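Putative type VI secretion protein (Escherichia coli, PDB 6SK0) forms the trimeric spike at the tip of the type VI secretion system, which punctures target membranes and carries a phospholipase effector that it holds inhibited. Local coordinates at the interface of chains A and B. Coordinates in Å, arbitrary orientation; residue numbers count along the deposited sequence, not the author numbering. Chains: chain A/B, Putative type VI secretion protein.

Contact 1: the interface of chains A and B. Residues chain A 677-679, 684; chain B 685, 687-689.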
ATOM      1  N   LEU A 677       0.160  10.795 -12.510  1.00 35.70           N
ATOM      2  CA  LEU A 677       0.904  11.354 -11.395  1.00 35.70           C
ATOM      3  C   LEU A 677       0.726  12.859 -11.414  1.00 35.70           C
ATOM      4  O   LEU A 677       1.159  13.526 -12.358  1.00 35.70           O
ATOM      5  CB  LEU A 677       2.386  10.988 -11.467  1.00 35.70           C
ATOM      6  CG  LEU A 677       2.757   9.530 -11.711  1.00 35.70           C
ATOM      7  CD1 LEU A 677       4.260   9.378 -11.670  1.00 35.70           C
ATOM      8  CD2 LEU A 677       2.103   8.627 -10.691  1.00 35.70           C
ATOM      9  N   LEU A 678       0.088  13.388 -10.383  1.00 36.29           N
ATOM     10  CA  LEU A 678      -0.131  14.817 -10.252  1.00 36.29           C
ATOM     11  C   LEU A 678       0.546  15.314  -8.986  1.00 36.29           C
ATOM     12  O   LEU A 678       0.203  14.889  -7.880  1.00 36.29           O
ATOM     13  CB  LEU A 678      -1.619  15.154 -10.235  1.00 36.29           C
ATOM     14  CG  LEU A 678      -1.923  16.615  -9.914  1.00 36.29           C
ATOM     15  CD1 LEU A 678      -1.302  17.564 -10.935  1.00 36.29           C
ATOM     16  CD2 LEU A 678      -3.410  16.819  -9.821  1.00 36.29           C
ATOM     17  N   SER A 679       1.507  16.200  -9.157  1.00 38.16           N
ATOM     18  CA  SER A 679       2.073  16.966  -8.064  1.00 38.16           C
ATOM     19  C   SER A 679       1.401  18.329  -8.052  1.00 38.16           C
ATOM     20  O   SER A 679       1.253  18.959  -9.100  1.00 38.16           O
ATOM     21  CB  SER A 679       3.584  17.098  -8.224  1.00 38.16           C
ATOM     22  OG  SER A 679       4.100  18.094  -7.376  1.00 38.16           O
ATOM     23  N   MET A 684       7.727  17.678  -9.964  1.00 38.41           N
ATOM     24  CA  MET A 684       7.874  16.256 -10.199  1.00 38.41           C
ATOM     25  C   MET A 684       9.310  15.967 -10.591  1.00 38.41           C
ATOM     26  O   MET A 684       9.871  16.643 -11.456  1.00 38.41           O
ATOM     27  CB  MET A 684       6.903  15.797 -11.282  1.00 38.41           C
ATOM     28  CG  MET A 684       6.958  14.338 -11.618  1.00 38.41           C
ATOM     29  SD  MET A 684       5.550  13.844 -12.623  1.00 38.41           S
ATOM     30  CE  MET A 684       4.195  14.407 -11.605  1.00 38.41           C
TER
ATOM     31  N   GLN B 685      -0.252  10.443 -17.671  1.00 37.88           N
ATOM     32  CA  GLN B 685      -0.171  11.862 -17.372  1.00 37.88           C
ATOM     33  C   GLN B 685       0.811  12.048 -16.231  1.00 37.88           C
ATOM     34  O   GLN B 685       0.612  11.509 -15.139  1.00 37.88           O
ATOM     35  CB  GLN B 685      -1.539  12.442 -17.017  1.00 37.88           C
ATOM     36  CG  GLN B 685      -2.603  12.202 -18.058  1.00 37.88           C
ATOM     37  CD  GLN B 685      -3.324  10.889 -17.845  1.00 37.88           C
ATOM     38  OE1 GLN B 685      -3.771  10.591 -16.737  1.00 37.88           O
ATOM     39  NE2 GLN B 685      -3.433  10.089 -18.899  1.00 37.88           N
ATOM     40  N   LEU B 687       2.085  15.174 -14.413  1.00 37.20           N
ATOM     41  CA  LEU B 687       1.726  16.577 -14.339  1.00 37.20           C
ATOM     42  C   LEU B 687       2.173  17.178 -13.020  1.00 37.20           C
ATOM     43  O   LEU B 687       1.908  16.620 -11.952  1.00 37.20           O
ATOM     44  CB  LEU B 687       0.220  16.759 -14.503  1.00 37.20           C
ATOM     45  CG  LEU B 687      -0.461  15.904 -15.565  1.00 37.20           C
ATOM     46  CD1 LEU B 687      -1.965  16.059 -15.469  1.00 37.20           C
ATOM     47  CD2 LEU B 687       0.042  16.276 -16.958  1.00 37.20           C
ATOM     48  N   ALA B 688       2.833  18.314 -13.098  1.00 37.37           N
ATOM     49  CA  ALA B 688       3.038  19.185 -11.955  1.00 37.37           C
ATOM     50  C   ALA B 688       2.178  20.418 -12.180  1.00 37.37           C
ATOM     51  O   ALA B 688       2.454  21.216 -13.079  1.00 37.37           O
ATOM     52  CB  ALA B 688       4.507  19.550 -11.784  1.00 37.37           C
ATOM     53  N   ALA B 689       1.113  20.546 -11.391  1.00 38.77           N
ATOM     54  CA  ALA B 689       0.321  21.765 -11.431  1.00 38.77           C
ATOM     55  C   ALA B 689       1.188  22.975 -11.125  1.00 38.77           C
ATOM     56  O   ALA B 689       1.088  24.006 -11.795  1.00 38.77           O
ATOM     57  CB  ALA B 689      -0.845  21.671 -10.454  1.00 38.77           C
TER

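Contact 2: the interface of chains A and B. Residues chain A 639-641; chain B 610-611, 646, 649-650.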
ATOM      1  N   ALA A 639       8.764 -11.079   6.539  1.00 39.26           N
ATOM      2  CA  ALA A 639       9.913 -11.375   5.696  1.00 39.26           C
ATOM      3  C   ALA A 639       9.466 -11.739   4.290  1.00 39.26           C
ATOM      4  O   ALA A 639      10.146 -11.406   3.316  1.00 39.26           O
ATOM      5  CB  ALA A 639      10.748 -12.498   6.305  1.00 39.26           C
ATOM      6  N   ARG A 640       8.315 -12.384   4.169  1.00 39.86           N
ATOM      7  CA  ARG A 640       7.791 -12.840   2.895  1.00 39.86           C
ATOM      8  C   ARG A 640       6.925 -11.761   2.261  1.00 39.86           C
ATOM      9  O   ARG A 640       6.822 -10.639   2.754  1.00 39.86           O
ATOM     10  CB  ARG A 640       7.007 -14.131   3.082  1.00 39.86           C
ATOM     11  CG  ARG A 640       7.838 -15.254   3.587  1.00 39.86           C
ATOM     12  CD  ARG A 640       8.727 -15.782   2.516  1.00 39.86           C
ATOM     13  NE  ARG A 640       9.565 -16.860   3.016  1.00 39.86           N
ATOM     14  CZ  ARG A 640      10.258 -17.682   2.239  1.00 39.86           C
ATOM     15  NH1 ARG A 640      10.205 -17.549   0.923  1.00 39.86           N
ATOM     16  NH2 ARG A 640      10.998 -18.634   2.781  1.00 39.86           N
ATOM     17  N   ALA A 641       6.265 -12.118   1.169  1.00 38.59           N
ATOM     18  CA  ALA A 641       5.511 -11.157   0.387  1.00 38.59           C
ATOM     19  C   ALA A 641       4.292 -10.649   1.146  1.00 38.59           C
ATOM     20  O   ALA A 641       3.720 -11.331   1.993  1.00 38.59           O
ATOM     21  CB  ALA A 641       5.073 -11.780  -0.934  1.00 38.59           C
TER
ATOM     22  N   CYS B 610       7.088 -14.468  -5.880  1.00 44.03           N
ATOM     23  CA  CYS B 610       6.778 -14.353  -4.464  1.00 44.03           C
ATOM     24  C   CYS B 610       5.282 -14.220  -4.221  1.00 44.03           C
ATOM     25  O   CYS B 610       4.790 -14.685  -3.199  1.00 44.03           O
ATOM     26  CB  CYS B 610       7.536 -13.177  -3.852  1.00 44.03           C
ATOM     27  SG  CYS B 610       6.726 -11.604  -4.062  1.00 44.03           S
ATOM     28  N   GLN B 611       4.537 -13.639  -5.158  1.00 41.90           N
ATOM     29  CA  GLN B 611       3.090 -13.552  -4.993  1.00 41.90           C
ATOM     30  C   GLN B 611       2.418 -14.904  -5.207  1.00 41.90           C
ATOM     31  O   GLN B 611       1.454 -15.239  -4.516  1.00 41.90           O
ATOM     32  CB  GLN B 611       2.517 -12.497  -5.939  1.00 41.90           C
ATOM     33  CG  GLN B 611       2.944 -11.073  -5.606  1.00 41.90           C
ATOM     34  CD  GLN B 611       2.551 -10.641  -4.203  1.00 41.90           C
ATOM     35  OE1 GLN B 611       1.506 -11.025  -3.694  1.00 41.90           O
ATOM     36  NE2 GLN B 611       3.390  -9.838  -3.577  1.00 41.90           N
ATOM     37  N   SER B 646       7.678  -5.788   3.302  1.00 38.34           N
ATOM     38  CA  SER B 646       8.210  -7.125   3.108  1.00 38.34           C
ATOM     39  C   SER B 646       9.723  -7.039   3.210  1.00 38.34           C
ATOM     40  O   SER B 646      10.359  -6.318   2.437  1.00 38.34           O
ATOM     41  CB  SER B 646       7.788  -7.711   1.766  1.00 38.34           C
ATOM     42  OG  SER B 646       8.341  -8.998   1.607  1.00 38.34           O
ATOM     43  N   GLU B 649      10.877  -9.995   0.334  1.00 41.04           N
ATOM     44  CA  GLU B 649      10.088 -10.302  -0.843  1.00 41.04           C
ATOM     45  C   GLU B 649       9.364  -9.053  -1.297  1.00 41.04           C
ATOM     46  O   GLU B 649       9.733  -7.942  -0.919  1.00 41.04           O
ATOM     47  CB  GLU B 649       9.111 -11.438  -0.559  1.00 41.04           C
ATOM     48  CG  GLU B 649       9.804 -12.698  -0.120  1.00 41.04           C
ATOM     49  CD  GLU B 649       9.035 -13.952  -0.454  1.00 41.04           C
ATOM     50  OE1 GLU B 649       7.792 -13.903  -0.514  1.00 41.04           O
ATOM     51  OE2 GLU B 649       9.680 -14.994  -0.668  1.00 41.04           O
ATOM     52  N   SER B 650       8.363  -9.220  -2.133  1.00 39.90           N
ATOM     53  CA  SER B 650       7.716  -8.083  -2.750  1.00 39.90           C
ATOM     54  C   SER B 650       6.446  -7.688  -2.014  1.00 39.90           C
ATOM     55  O   SER B 650       5.808  -8.497  -1.342  1.00 39.90           O
ATOM     56  CB  SER B 650       7.405  -8.381  -4.211  1.00 39.90           C
ATOM     57  OG  SER B 650       8.588  -8.335  -4.977  1.00 39.90           O
TER

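Contact 1: the interface of chains A and B
A:Leu678 lies against B:Leu687 where strand 675-679 of one chain pairs in parallel with strand 684-688 of the next, in the intertwined beta-helix spike of a VgrG protein. It shows how such a spike can be sewn together from backbone bonds between chains, with leucine and methionine side chains packed beside them. Parallel bridges pair A:Leu678 with B:Leu687 and A:Ser679 with B:Ala688. The amide N of A:Leu677 gives a hydrogen bond to B:Gln685 O at 2.8 Å, and the carbonyl of A:Leu677 takes one from the amide of B:Leu687. Two residues on along chain A, A:Ser679 N donates to B:Leu687 O, nearly along the C=O axis, at 2.9 Å. A:Ser679 O accepts from B:Ala689 N, a more bent bond with 145° at the hydrogen, at the point where the partner leaves its strand.

The side chain of A:Leu678 can be followed outward. A:Leu678 CB stands at the fringe of contact, 4.2 Å from B:Leu687 O. With CG anti to the backbone N (chi1 172°), the turn at chi2 then directs CD1 toward chain B. A:Leu678 CD1 lies 3.5 Å from B:Leu687 O, and its apolar neighbour is CB of B:Leu687, at 4.0 Å. CD1 also reaches the main chain of B:Ala689 and approaches the methyl of that residue.

A:Met684, on strand 684-688 of chain A, approaches B:Leu687 as well. Its chain runs extended through CG and bends at chi3 (-54°), bringing A:Met684 CE, the terminal methyl, up to the backbone of B:Leu687, 3.6 Å from B:Leu687 N. The thioether sulfur, A:Met684 SD, remains 4.1 Å from B:Leu687 N.

Contact 2: the interface of chains A and B
At a turn in the VgrG beta-helix, the stretch 639-641 that leads into strand 642-646 of chain A packs against B:Glu649, in the turn that follows the same strand of chain B. The pairing illustrates how a spike can add charged and polar bonds where its strands break. The arginine and glutamate side chains cross obliquely, with guanidinium and carboxylate planes 81° apart. A:Arg640 NH1 forms a salt bridge with OE2 of B:Glu649 at 3.1 Å, reaching that oxygen from above the carboxylate plane and not in a flat two-pronged pairing. The arginine chain bends at chi2 (-74°), and A:Arg640 CD passes 3.5 Å from the carboxylate carbon, B:Glu649 CD.

The other oxygen, OE1, faces the backbone. B:Glu649 OE1 receives a weak hydrogen bond from A:Ala641 N, at 2.9 Å, so the carboxylate bridges the side chain of one residue and the amide of the next. Nearer its backbone, CB of B:Glu649 lies 3.7 Å from CA of A:Ala641.

B:Ser646 secures the preceding carbonyl: its hydroxyl OG donates to A:Arg640 O from above the carbonyl plane. The same OG accepts a weak bond from B:Glu649 N, tying the turn to the strand end. On the far side, the methyl CB of A:Ala641 meets helix 608-618, with B:Cys610 SG at 3.5 Å and the amide NE2 of B:Gln611 at 3.7 Å.

The centres of contact 1 and contact 2 lie about 30 Å apart along the spike, and they have no residues in common, although both join chains A and B. Contact 1 is strand-to-strand pairing; contact 2 is formed by turns, with a helix of chain B alongside. Since each copy in the deposited trimer carries the same residues, both kinds of joint should recur around the axis. Repeated at different heights, they would resist separation of the chains and probably help the spike stay rigid during puncture, the turns adding a salt bridge and side-chain hydrogen bonds to the backbone bonds of the ladder.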